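Local coordinates for protein glycoside hydrolase family 43 (PDB 4QQS) that acts as a five-bladed beta-propeller glycosidase with alpha-L-arabinofuranosidase activity, probably releasing arabinofuranosyl units from plant polysaccharides, at residues A[4-8]-A[305-311]; A[25-29]-A[41-47]; A[30-36]-A[70-76]; A[215-220]-A[272-276]. All blocks are in the same frame, centred on the assembly; numbering follows the deposited sequence.

Contact 1: residues A[4-8]-A[305-311]; sequences TYTNP and TRSPQPG
The two ends of the chain meet here, 4-8 and 305-311 running antiparallel and mostly extended, with 524 Å² buried between them. At Thr4 the backbones come close, its CA 4.3 Å from Gly311 CA and 3.0 Å from Gln309 O. Tyr5 forms a single antiparallel, hydrogen-bonded bridge with Gln309: Tyr5 N to Gln309 O is 2.9 Å and Gln309 N to Tyr5 O 2.8 Å. In the p rotamer, the Tyr5 ring takes Gln309 CB over one face, 3.8 Å from its centroid, a CH-pi contact. Thr6 (m) packs its OG1 3.8 Å from Pro308 CG. Past this point the segments part, and a water fills the gap, accepting from Asn7 N (2.9 Å) and donating to Thr305 OG1 and Ser307 O (2.8 Å each). Asn7, also m, reaches across with ND2 3.1 Å from Thr305 O, a hydrogen bond. A cis peptide precedes Pro8, whose CG lies over a face of the Arg306 guanidinium, 3.8 Å from CZ. The joined termini lie along the last propeller blade: on strand 285-295, Asp290 bonds both Tyr5 OH and Thr305 OG1, and Ile289 O receives Asn7 ND2, while Tyr5 also packs on Phe269 of strand 268-275.

Contact 2: residues A[25-29]-A[41-47]; sequences SRYYL and VWESPNL
Strands 26-29 and 41-44, from the two arms of the antiparallel hairpin 26-32/38-44, pair away from its turn, their axes 4.6 Å apart at 157°. Val41 starts the second segment with CA 3.1 Å from Leu29 O, a CA-H...O contact. Trp42 makes a hydrogen-bonded pair with Leu29: Leu29 N to Trp42 O is 2.8 Å, Trp42 N to Leu29 O 2.9 Å. Leu29 CD2 packs 3.7 Å from Trp42 CE3 on the shared face. Glu43, opposite Tyr28 in a non-hydrogen-bonded pair, is extended (t, t); its OE2 forms a salt bridge with Arg26 NH2 at 2.9 Å, while OE1 pairs with Lys53 and reaches Tyr28 OH through a water. Ser44 pairs with Tyr27, Tyr27 N to Ser44 O being 2.8 Å and Ser44 N to Tyr27 O 3.0 Å. Its OG, also bonded to Asp49 O, accepts from Asn46 N at 3.0 Å, an ST turn leading past Pro45, whose CB covers a face of the Arg26 guanidinium. Leu47 sets CG 3.8 Å from the Tyr27 ring centroid, a CH-pi contact. Within the first blade, strands 16-23 and 51-58 flank this hairpin; Tyr27 OH bonds Val261 O in the neighbouring last blade.

Contact 3: residues A[30-36]-A[70-76]; sequences YATSAIN and DFWAPEV. With NA (sodium ion), chain D.
Strands 30-32 and 72-76 run antiparallel, axes 5.1 Å apart at 166°, yet no backbone hydrogen bond joins them; instead a side chain makes the link, Ala73 N donating to Thr32 OG1 at 2.8 Å. They belong to adjacent blades of the five-bladed beta-propeller, and this is an interface between the first two blades. Ala73 has left-handed backbone angles (53/67). Pro74 and Val76 face the first segment and Glu75 faces away. Tyr30 (m) fills the apolar side: its CB lies 3.7 Å from Pro74 CG, and Val76 CG2 sits over its ring, 3.5 Å from the centroid in a CH-pi contact. Beyond the strands the chains hold by Phe71 N to Ile35 O, a 2.9 Å hydrogen bond, and by a water between Ser33 N and Phe71 O (2.8 Å each). Ala34 centres an inverse gamma turn, and Ile35 CG2 touches Trp72 CD1 at 4.3 Å. The interface borders the catalytic centre: Thr32 OG1 also bonds Asp17, the predicted proton acceptor, and Ala73 lies beside Asp126, predicted to modulate the acid's pKa. Glu75 reaches the sodium ion, which His256 and four waters also bind; Glu75 OE2 is 2.1 Å from NA, and one of those waters donates to Ala73 O at 3.2 Å.

Contact 4: residues A[215-220]-A[272-276]; sequences YASPDY and YHTHT
Segment 215-220 is a loop closed by a type I beta turn from Ser217 to Tyr220, with Tyr220 N bonded to Ser217 O at 3.1 Å; residues 272-275 are the extended end of strand 268-275, and Thr276 turns out of it. Their backbones stay apart, the nearest CA atoms, of Pro218 and His275, being 7.9 Å from each other. In the five-bladed propeller this joins a loop of the fourth blade to a strand of the fifth, beside the predicted catalytic residues. Ser217 OG accepts from Asp219 N at 3.0 Å, an ST turn overlapping the beta turn. His275 (m) points at the loop, and its NE2 donates a weak but straight hydrogen bond to Ser217 O, 3.3 Å long at 177°; that carbonyl thus serves both turn and strand. Tyr220 is t and His273 p. Their planes are nearly parallel, 9° apart with centroids 5.7 Å apart, and the rings meet rim to rim without stacking, Tyr220 CE2 lying 3.5 Å from His273 CE1. Each ring leads to a predicted catalytic residue: Tyr220 OH bonds Glu195, the proton donor, and His273 NE2 makes a weak bond to Asp17, the proton acceptor. Tyr215 lies next to a bound HEPES molecule, nearest atoms about 3 Å apart. A water lies between the two rings' polar ends, 3.2 Å from Tyr220 OH and 3.3 Å from His273 NE2.

Overall arrangement
Contact 1 brings the chain ends together, and the other three lie within the loop it closes. Contacts 2 and 3 share strand 26-32: the first pairs it inside blade one, the second sets it against blade two. Their centres are 17 Å apart, and they touch where Val41 meets Tyr30. Contact 4, later in the chain, ties blade four to blade five and meets contact 1 through Arg306 and Thr274, with centres 19 Å apart. Contacts 3 and 4 do not touch, their centres 16 Å apart, but both border the predicted catalytic residue Asp17 and the bound HEPES, consistent with a substrate pocket formed where several blades converge.

Contact 1: residues A[4-8]-A[305-311]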
# COMPACT_ATOMS: atom_id res chain seq x y z
N THR A 4 -12.79 -15.62 16.71
CA THR A 4 -12.95 -15.39 15.27
C THR A 4 -12.90 -13.91 14.89
O THR A 4 -12.88 -13.04 15.76
CB THR A 4 -14.30 -15.92 14.77
OG1 THR A 4 -15.36 -15.18 15.40
CG2 THR A 4 -14.45 -17.40 15.10
N TYR A 5 -12.91 -13.64 13.59
CA TYR A 5 -13.10 -12.28 13.07
C TYR A 5 -14.11 -12.30 11.92
O TYR A 5 -14.27 -13.31 11.24
CB TYR A 5 -11.78 -11.64 12.63
CG TYR A 5 -11.23 -12.14 11.31
CD1 TYR A 5 -11.60 -11.57 10.10
CD2 TYR A 5 -10.30 -13.18 11.27
CE1 TYR A 5 -11.08 -12.02 8.90
CE2 TYR A 5 -9.77 -13.63 10.07
CZ TYR A 5 -10.17 -13.04 8.88
OH TYR A 5 -9.63 -13.50 7.70
N THR A 6 -14.77 -11.17 11.71
CA THR A 6 -15.64 -10.97 10.55
C THR A 6 -15.26 -9.64 9.93
O THR A 6 -15.28 -8.62 10.61
CB THR A 6 -17.13 -10.95 10.94
OG1 THR A 6 -17.48 -12.18 11.59
CG2 THR A 6 -18.02 -10.78 9.72
N ASN A 7 -14.90 -9.66 8.66
CA ASN A 7 -14.63 -8.43 7.94
C ASN A 7 -15.90 -7.62 7.78
O ASN A 7 -16.99 -8.19 7.72
CB ASN A 7 -14.06 -8.73 6.56
CG ASN A 7 -12.61 -9.11 6.59
OD1 ASN A 7 -11.81 -8.50 7.31
ND2 ASN A 7 -12.24 -10.10 5.78
N PRO A 8 -15.78 -6.30 7.66
CA PRO A 8 -14.53 -5.53 7.78
C PRO A 8 -14.09 -5.40 9.24
O PRO A 8 -14.90 -5.05 10.09
CB PRO A 8 -14.93 -4.15 7.23
CG PRO A 8 -16.17 -4.39 6.43
CD PRO A 8 -16.89 -5.46 7.17
N THR A 305 -13.41 -12.59 2.41
CA THR A 305 -14.45 -13.14 3.28
C THR A 305 -15.26 -12.05 3.96
O THR A 305 -14.78 -10.94 4.20
CB THR A 305 -13.88 -14.04 4.38
OG1 THR A 305 -13.11 -13.25 5.30
CG2 THR A 305 -13.04 -15.16 3.81
N ARG A 306 -16.51 -12.40 4.27
CA ARG A 306 -17.39 -11.57 5.08
C ARG A 306 -18.23 -12.45 6.00
O ARG A 306 -19.40 -12.17 6.22
CB ARG A 306 -18.33 -10.77 4.20
CG ARG A 306 -17.67 -9.62 3.53
CD ARG A 306 -17.43 -8.53 4.51
NE ARG A 306 -18.09 -7.30 4.08
CZ ARG A 306 -17.48 -6.30 3.46
NH1 ARG A 306 -16.18 -6.35 3.17
NH2 ARG A 306 -18.18 -5.22 3.13
N SER A 307 -17.63 -13.51 6.50
CA SER A 307 -18.27 -14.41 7.44
C SER A 307 -17.22 -14.75 8.49
O SER A 307 -16.04 -14.51 8.27
CB SER A 307 -18.74 -15.68 6.74
OG SER A 307 -17.65 -16.33 6.10
N PRO A 308 -17.64 -15.30 9.63
CA PRO A 308 -16.67 -15.56 10.70
C PRO A 308 -15.52 -16.49 10.29
O PRO A 308 -15.76 -17.58 9.75
CB PRO A 308 -17.52 -16.21 11.79
CG PRO A 308 -18.88 -15.67 11.55
CD PRO A 308 -19.02 -15.58 10.07
N GLN A 309 -14.29 -16.06 10.56
CA GLN A 309 -13.09 -16.81 10.23
C GLN A 309 -12.30 -17.04 11.50
O GLN A 309 -12.37 -16.22 12.41
CB GLN A 309 -12.20 -16.01 9.27
CG GLN A 309 -12.86 -15.60 7.99
CD GLN A 309 -13.25 -16.77 7.13
OE1 GLN A 309 -12.44 -17.65 6.83
NE2 GLN A 309 -14.52 -16.80 6.73
N PRO A 310 -11.50 -18.12 11.55
CA PRO A 310 -10.62 -18.30 12.70
C PRO A 310 -9.71 -17.09 12.90
O PRO A 310 -9.17 -16.54 11.94
CB PRO A 310 -9.80 -19.54 12.33
CG PRO A 310 -10.67 -20.29 11.38
CD PRO A 310 -11.37 -19.23 10.59
N GLY A 311 -9.58 -16.66 14.15
CA GLY A 311 -8.76 -15.51 14.46
C GLY A 311 -7.32 -15.69 14.02
O GLY A 311 -6.84 -16.82 13.95
O HOH W 1 -14.77 -12.22 7.27

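Contact 2: residues A[25-29]-A[41-47]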
# COMPACT_ATOMS: atom_id res chain seq x y z
N SER A 25 5.06 -6.86 19.15
CA SER A 25 3.80 -7.55 19.50
C SER A 25 2.55 -6.67 19.40
O SER A 25 1.48 -7.03 19.90
CB SER A 25 3.89 -8.19 20.89
OG SER A 25 4.96 -9.13 20.95
N ARG A 26 2.69 -5.54 18.73
CA ARG A 26 1.56 -4.66 18.47
C ARG A 26 1.52 -4.39 16.97
O ARG A 26 2.54 -4.43 16.29
CB ARG A 26 1.71 -3.35 19.24
CG ARG A 26 1.95 -3.49 20.73
CD ARG A 26 0.81 -4.15 21.43
NE ARG A 26 -0.46 -3.46 21.22
CZ ARG A 26 -1.56 -3.68 21.93
NH1 ARG A 26 -1.56 -4.57 22.93
NH2 ARG A 26 -2.67 -3.01 21.65
N TYR A 27 0.32 -4.10 16.49
CA TYR A 27 0.08 -3.75 15.10
C TYR A 27 -0.35 -2.31 15.00
O TYR A 27 -1.18 -1.85 15.77
CB TYR A 27 -1.00 -4.65 14.51
CG TYR A 27 -0.63 -6.11 14.49
CD1 TYR A 27 -0.91 -6.92 15.57
CD2 TYR A 27 0.02 -6.66 13.40
CE1 TYR A 27 -0.58 -8.27 15.57
CE2 TYR A 27 0.35 -8.01 13.37
CZ TYR A 27 0.05 -8.80 14.46
OH TYR A 27 0.35 -10.15 14.48
N TYR A 28 0.20 -1.64 14.00
CA TYR A 28 -0.07 -0.23 13.73
C TYR A 28 -0.55 -0.10 12.30
O TYR A 28 0.15 -0.50 11.37
CB TYR A 28 1.18 0.62 13.96
CG TYR A 28 1.68 0.46 15.37
CD1 TYR A 28 1.15 1.22 16.40
CD2 TYR A 28 2.64 -0.50 15.68
CE1 TYR A 28 1.58 1.06 17.69
CE2 TYR A 28 3.07 -0.68 16.98
CZ TYR A 28 2.54 0.11 17.99
OH TYR A 28 2.99 -0.07 19.29
N LEU A 29 -1.77 0.40 12.15
CA LEU A 29 -2.39 0.62 10.87
C LEU A 29 -2.36 2.10 10.56
O LEU A 29 -2.81 2.91 11.35
CB LEU A 29 -3.85 0.14 10.93
CG LEU A 29 -4.81 0.66 9.85
CD1 LEU A 29 -4.49 -0.02 8.59
CD2 LEU A 29 -6.26 0.42 10.22
N VAL A 41 -3.48 6.82 12.71
CA VAL A 41 -2.95 5.52 13.09
C VAL A 41 -3.92 4.85 14.06
O VAL A 41 -4.51 5.50 14.92
CB VAL A 41 -1.52 5.63 13.69
CG1 VAL A 41 -1.49 6.53 14.92
CG2 VAL A 41 -0.93 4.25 13.97
N TRP A 42 -4.10 3.54 13.86
CA TRP A 42 -4.89 2.69 14.74
C TRP A 42 -3.96 1.59 15.26
O TRP A 42 -3.03 1.16 14.56
CB TRP A 42 -6.06 2.05 14.00
CG TRP A 42 -7.10 2.96 13.43
CD1 TRP A 42 -8.35 3.16 13.94
CD2 TRP A 42 -7.02 3.77 12.24
NE1 TRP A 42 -9.06 4.03 13.14
CE2 TRP A 42 -8.27 4.42 12.10
CE3 TRP A 42 -6.04 4.00 11.27
CZ2 TRP A 42 -8.55 5.28 11.04
CZ3 TRP A 42 -6.33 4.85 10.22
CH2 TRP A 42 -7.57 5.48 10.12
N GLU A 43 -4.24 1.11 16.46
CA GLU A 43 -3.44 0.07 17.08
C GLU A 43 -4.29 -1.16 17.39
O GLU A 43 -5.48 -1.04 17.73
CB GLU A 43 -2.80 0.60 18.36
CG GLU A 43 -1.79 -0.35 18.97
CD GLU A 43 -1.22 0.15 20.28
OE1 GLU A 43 -0.90 1.35 20.38
OE2 GLU A 43 -1.09 -0.66 21.21
N SER A 44 -3.68 -2.34 17.29
CA SER A 44 -4.33 -3.60 17.63
C SER A 44 -3.33 -4.59 18.19
O SER A 44 -2.17 -4.60 17.78
CB SER A 44 -4.93 -4.21 16.36
OG SER A 44 -5.48 -5.49 16.59
N PRO A 45 -3.77 -5.48 19.09
CA PRO A 45 -2.90 -6.57 19.54
C PRO A 45 -3.06 -7.82 18.68
O PRO A 45 -2.27 -8.77 18.83
CB PRO A 45 -3.40 -6.84 20.96
CG PRO A 45 -4.86 -6.58 20.86
CD PRO A 45 -4.99 -5.39 19.91
N ASN A 46 -4.08 -7.87 17.84
CA ASN A 46 -4.49 -9.14 17.24
C ASN A 46 -4.98 -9.09 15.79
O ASN A 46 -5.39 -10.11 15.26
CB ASN A 46 -5.56 -9.81 18.12
CG ASN A 46 -6.80 -8.96 18.27
OD1 ASN A 46 -6.98 -7.97 17.57
ND2 ASN A 46 -7.67 -9.33 19.21
N LEU A 47 -4.92 -7.90 15.18
CA LEU A 47 -5.38 -7.62 13.81
C LEU A 47 -6.90 -7.51 13.66
O LEU A 47 -7.40 -7.18 12.58
CB LEU A 47 -4.82 -8.61 12.78
CG LEU A 47 -3.32 -8.53 12.52
CD1 LEU A 47 -2.85 -9.76 11.76
CD2 LEU A 47 -2.97 -7.26 11.76
O HOH W 2 0.27 -9.46 19.37
O HOH W 3 1.76 1.42 21.22

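Contact 3: residues A[30-36]-A[70-76]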
# COMPACT_ATOMS: atom_id res chain seq x y z
N TYR A 30 -1.83 2.44 9.39
CA TYR A 30 -1.79 3.80 8.87
C TYR A 30 -2.57 3.78 7.57
O TYR A 30 -2.46 2.82 6.81
CB TYR A 30 -0.35 4.25 8.61
CG TYR A 30 0.60 4.02 9.76
CD1 TYR A 30 1.22 2.79 9.94
CD2 TYR A 30 0.88 5.02 10.67
CE1 TYR A 30 2.09 2.57 10.98
CE2 TYR A 30 1.75 4.81 11.73
CZ TYR A 30 2.35 3.57 11.87
OH TYR A 30 3.22 3.29 12.90
N ALA A 31 -3.35 4.81 7.28
CA ALA A 31 -4.18 4.81 6.09
C ALA A 31 -4.41 6.20 5.57
O ALA A 31 -4.32 7.19 6.31
CB ALA A 31 -5.53 4.14 6.38
N THR A 32 -4.73 6.29 4.28
CA THR A 32 -5.37 7.49 3.74
C THR A 32 -6.62 7.74 4.58
O THR A 32 -7.43 6.84 4.79
CB THR A 32 -5.74 7.28 2.27
OG1 THR A 32 -4.56 6.94 1.55
CG2 THR A 32 -6.37 8.52 1.68
N SER A 33 -6.75 8.96 5.10
CA SER A 33 -7.70 9.21 6.16
C SER A 33 -8.00 10.71 6.17
O SER A 33 -8.93 11.15 5.48
CB SER A 33 -7.14 8.66 7.48
OG SER A 33 -5.80 9.06 7.72
N ALA A 34 -7.18 11.48 6.87
CA ALA A 34 -7.34 12.94 6.94
C ALA A 34 -6.70 13.58 5.70
O ALA A 34 -5.60 14.18 5.77
CB ALA A 34 -6.71 13.46 8.21
N ILE A 35 -7.38 13.45 4.56
CA ILE A 35 -6.75 13.74 3.28
C ILE A 35 -6.28 15.18 3.13
O ILE A 35 -5.41 15.45 2.32
CB ILE A 35 -7.69 13.39 2.09
CG1 ILE A 35 -9.06 14.03 2.27
CG2 ILE A 35 -7.79 11.87 1.95
CD1 ILE A 35 -9.98 13.92 1.07
N ASN A 36 -6.83 16.10 3.91
CA ASN A 36 -6.40 17.49 3.82
C ASN A 36 -5.19 17.81 4.69
O ASN A 36 -4.65 18.91 4.62
CB ASN A 36 -7.54 18.44 4.18
CG ASN A 36 -8.67 18.42 3.18
OD1 ASN A 36 -8.50 18.00 2.03
ND2 ASN A 36 -9.82 18.90 3.59
N ASP A 70 -4.49 16.32 -0.46
CA ASP A 70 -4.28 15.03 -1.12
C ASP A 70 -3.16 14.21 -0.44
O ASP A 70 -2.29 13.65 -1.10
CB ASP A 70 -4.00 15.21 -2.62
CG ASP A 70 -5.20 15.79 -3.37
OD1 ASP A 70 -6.35 15.39 -3.08
OD2 ASP A 70 -4.99 16.64 -4.26
N PHE A 71 -3.25 14.12 0.88
CA PHE A 71 -2.35 13.29 1.68
C PHE A 71 -2.79 11.84 1.55
O PHE A 71 -3.85 11.47 2.07
CB PHE A 71 -2.37 13.75 3.15
CG PHE A 71 -1.62 15.03 3.39
CD1 PHE A 71 -2.22 16.27 3.16
CD2 PHE A 71 -0.30 15.01 3.82
CE1 PHE A 71 -1.51 17.43 3.36
CE2 PHE A 71 0.40 16.18 4.02
CZ PHE A 71 -0.21 17.38 3.78
N TRP A 72 -2.00 11.03 0.84
CA TRP A 72 -2.37 9.66 0.52
C TRP A 72 -1.31 8.64 0.89
O TRP A 72 -0.11 8.88 0.78
CB TRP A 72 -2.63 9.48 -0.99
CG TRP A 72 -3.68 10.36 -1.60
CD1 TRP A 72 -4.68 11.03 -0.96
CD2 TRP A 72 -3.79 10.68 -2.98
NE1 TRP A 72 -5.41 11.76 -1.87
CE2 TRP A 72 -4.87 11.57 -3.12
CE3 TRP A 72 -3.07 10.31 -4.12
CZ2 TRP A 72 -5.26 12.08 -4.36
CZ3 TRP A 72 -3.46 10.83 -5.34
CH2 TRP A 72 -4.53 11.71 -5.46
N ALA A 73 -1.82 7.46 1.24
CA ALA A 73 -1.12 6.17 1.21
C ALA A 73 0.21 6.16 1.97
O ALA A 73 1.28 5.97 1.38
CB ALA A 73 -0.96 5.67 -0.22
N PRO A 74 0.13 6.30 3.30
CA PRO A 74 1.31 6.27 4.14
C PRO A 74 1.80 4.84 4.34
O PRO A 74 0.99 3.92 4.45
CB PRO A 74 0.79 6.83 5.46
CG PRO A 74 -0.61 6.34 5.52
CD PRO A 74 -1.11 6.43 4.08
N GLU A 75 3.11 4.67 4.43
CA GLU A 75 3.68 3.37 4.79
C GLU A 75 4.81 3.61 5.76
O GLU A 75 5.54 4.59 5.63
CB GLU A 75 4.21 2.64 3.57
CG GLU A 75 3.18 2.31 2.55
CD GLU A 75 3.64 1.13 1.66
OE1 GLU A 75 4.71 0.55 1.90
OE2 GLU A 75 2.93 0.79 0.70
N VAL A 76 4.95 2.71 6.73
CA VAL A 76 5.91 2.85 7.80
C VAL A 76 6.76 1.60 7.96
O VAL A 76 6.23 0.50 8.10
CB VAL A 76 5.19 3.16 9.12
CG1 VAL A 76 6.17 3.30 10.27
CG2 VAL A 76 4.36 4.44 8.99
NA NA D . 1.10 1.06 -0.26
O HOH W 4 -4.88 11.04 4.60
O HOH W 5 -7.34 16.56 -0.02
O HOH W 6 1.63 3.24 -0.33
O HOH W 7 0.06 -1.15 -1.15
O HOH W 8 0.20 0.88 1.69
O HOH W 9 2.24 1.26 -2.34

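Contact 4: residues A[215-220]-A[272-276]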
# COMPACT_ATOMS: atom_id res chain seq x y z
N TYR A 215 -10.01 2.81 -8.59
CA TYR A 215 -10.33 2.65 -7.17
C TYR A 215 -11.82 2.81 -6.87
O TYR A 215 -12.30 2.26 -5.89
CB TYR A 215 -9.55 3.65 -6.31
CG TYR A 215 -10.19 5.01 -6.31
CD1 TYR A 215 -11.06 5.41 -5.29
CD2 TYR A 215 -10.00 5.87 -7.37
CE1 TYR A 215 -11.69 6.63 -5.32
CE2 TYR A 215 -10.63 7.11 -7.41
CZ TYR A 215 -11.48 7.47 -6.39
OH TYR A 215 -12.12 8.68 -6.41
N ALA A 216 -12.54 3.58 -7.69
CA ALA A 216 -13.96 3.87 -7.47
C ALA A 216 -14.88 2.87 -8.15
O ALA A 216 -16.10 3.03 -8.11
CB ALA A 216 -14.27 5.29 -7.93
N SER A 217 -14.32 1.82 -8.75
CA SER A 217 -15.08 0.76 -9.41
C SER A 217 -15.07 -0.52 -8.58
O SER A 217 -14.07 -0.81 -7.94
CB SER A 217 -14.45 0.46 -10.77
OG SER A 217 -15.00 -0.71 -11.35
N PRO A 218 -16.15 -1.31 -8.63
CA PRO A 218 -16.12 -2.62 -7.99
C PRO A 218 -14.99 -3.50 -8.52
O PRO A 218 -14.57 -4.42 -7.82
CB PRO A 218 -17.50 -3.21 -8.32
CG PRO A 218 -18.32 -2.04 -8.60
CD PRO A 218 -17.46 -1.04 -9.25
N ASP A 219 -14.51 -3.21 -9.72
CA ASP A 219 -13.48 -4.01 -10.36
C ASP A 219 -12.05 -3.70 -9.91
O ASP A 219 -11.12 -4.35 -10.38
CB ASP A 219 -13.59 -3.90 -11.88
CG ASP A 219 -14.87 -4.52 -12.39
OD1 ASP A 219 -15.22 -5.64 -11.94
OD2 ASP A 219 -15.53 -3.88 -13.24
N TYR A 220 -11.88 -2.74 -9.00
CA TYR A 220 -10.58 -2.58 -8.35
C TYR A 220 -10.22 -3.94 -7.76
O TYR A 220 -11.06 -4.59 -7.15
CB TYR A 220 -10.64 -1.51 -7.28
CG TYR A 220 -9.32 -0.88 -6.90
CD1 TYR A 220 -8.53 -0.24 -7.84
CD2 TYR A 220 -8.89 -0.87 -5.58
CE1 TYR A 220 -7.35 0.40 -7.47
CE2 TYR A 220 -7.73 -0.23 -5.20
CZ TYR A 220 -6.97 0.41 -6.14
OH TYR A 220 -5.83 1.06 -5.71
N TYR A 272 -6.37 -5.18 3.34
CA TYR A 272 -6.84 -4.55 2.12
C TYR A 272 -8.11 -3.77 2.37
O TYR A 272 -8.83 -4.04 3.34
CB TYR A 272 -7.05 -5.60 1.01
CG TYR A 272 -8.10 -6.64 1.34
CD1 TYR A 272 -7.81 -7.74 2.14
CD2 TYR A 272 -9.39 -6.51 0.85
CE1 TYR A 272 -8.78 -8.69 2.45
CE2 TYR A 272 -10.37 -7.46 1.14
CZ TYR A 272 -10.06 -8.54 1.95
OH TYR A 272 -11.06 -9.45 2.22
N HIS A 273 -8.40 -2.81 1.50
CA HIS A 273 -9.65 -2.09 1.63
C HIS A 273 -10.71 -2.61 0.67
O HIS A 273 -10.40 -3.26 -0.31
CB HIS A 273 -9.47 -0.58 1.49
CG HIS A 273 -9.04 -0.09 0.14
ND1 HIS A 273 -9.62 -0.37 -1.08
CD2 HIS A 273 -8.06 0.79 -0.10
CE1 HIS A 273 -8.96 0.32 -2.01
NE2 HIS A 273 -8.03 1.04 -1.43
N THR A 274 -11.96 -2.35 1.02
CA THR A 274 -13.11 -2.54 0.12
C THR A 274 -14.02 -1.33 0.27
O THR A 274 -13.92 -0.56 1.22
CB THR A 274 -13.90 -3.81 0.46
OG1 THR A 274 -14.31 -3.75 1.83
CG2 THR A 274 -13.09 -5.06 0.22
N HIS A 275 -14.97 -1.16 -0.65
CA HIS A 275 -15.88 -0.02 -0.53
C HIS A 275 -16.80 -0.19 0.66
O HIS A 275 -17.38 -1.26 0.87
CB HIS A 275 -16.70 0.15 -1.78
CG HIS A 275 -15.88 0.41 -3.00
ND1 HIS A 275 -15.10 1.53 -3.19
CD2 HIS A 275 -15.72 -0.35 -4.10
CE1 HIS A 275 -14.50 1.43 -4.37
NE2 HIS A 275 -14.88 0.31 -4.94
N THR A 276 -16.95 0.87 1.42
CA THR A 276 -17.85 0.84 2.57
C THR A 276 -19.30 0.65 2.11
O THR A 276 -20.09 -0.02 2.77
CB THR A 276 -17.68 2.12 3.42
OG1 THR A 276 -16.30 2.21 3.82
CG2 THR A 276 -18.57 2.10 4.66
O HOH W 10 -6.81 3.26 -3.53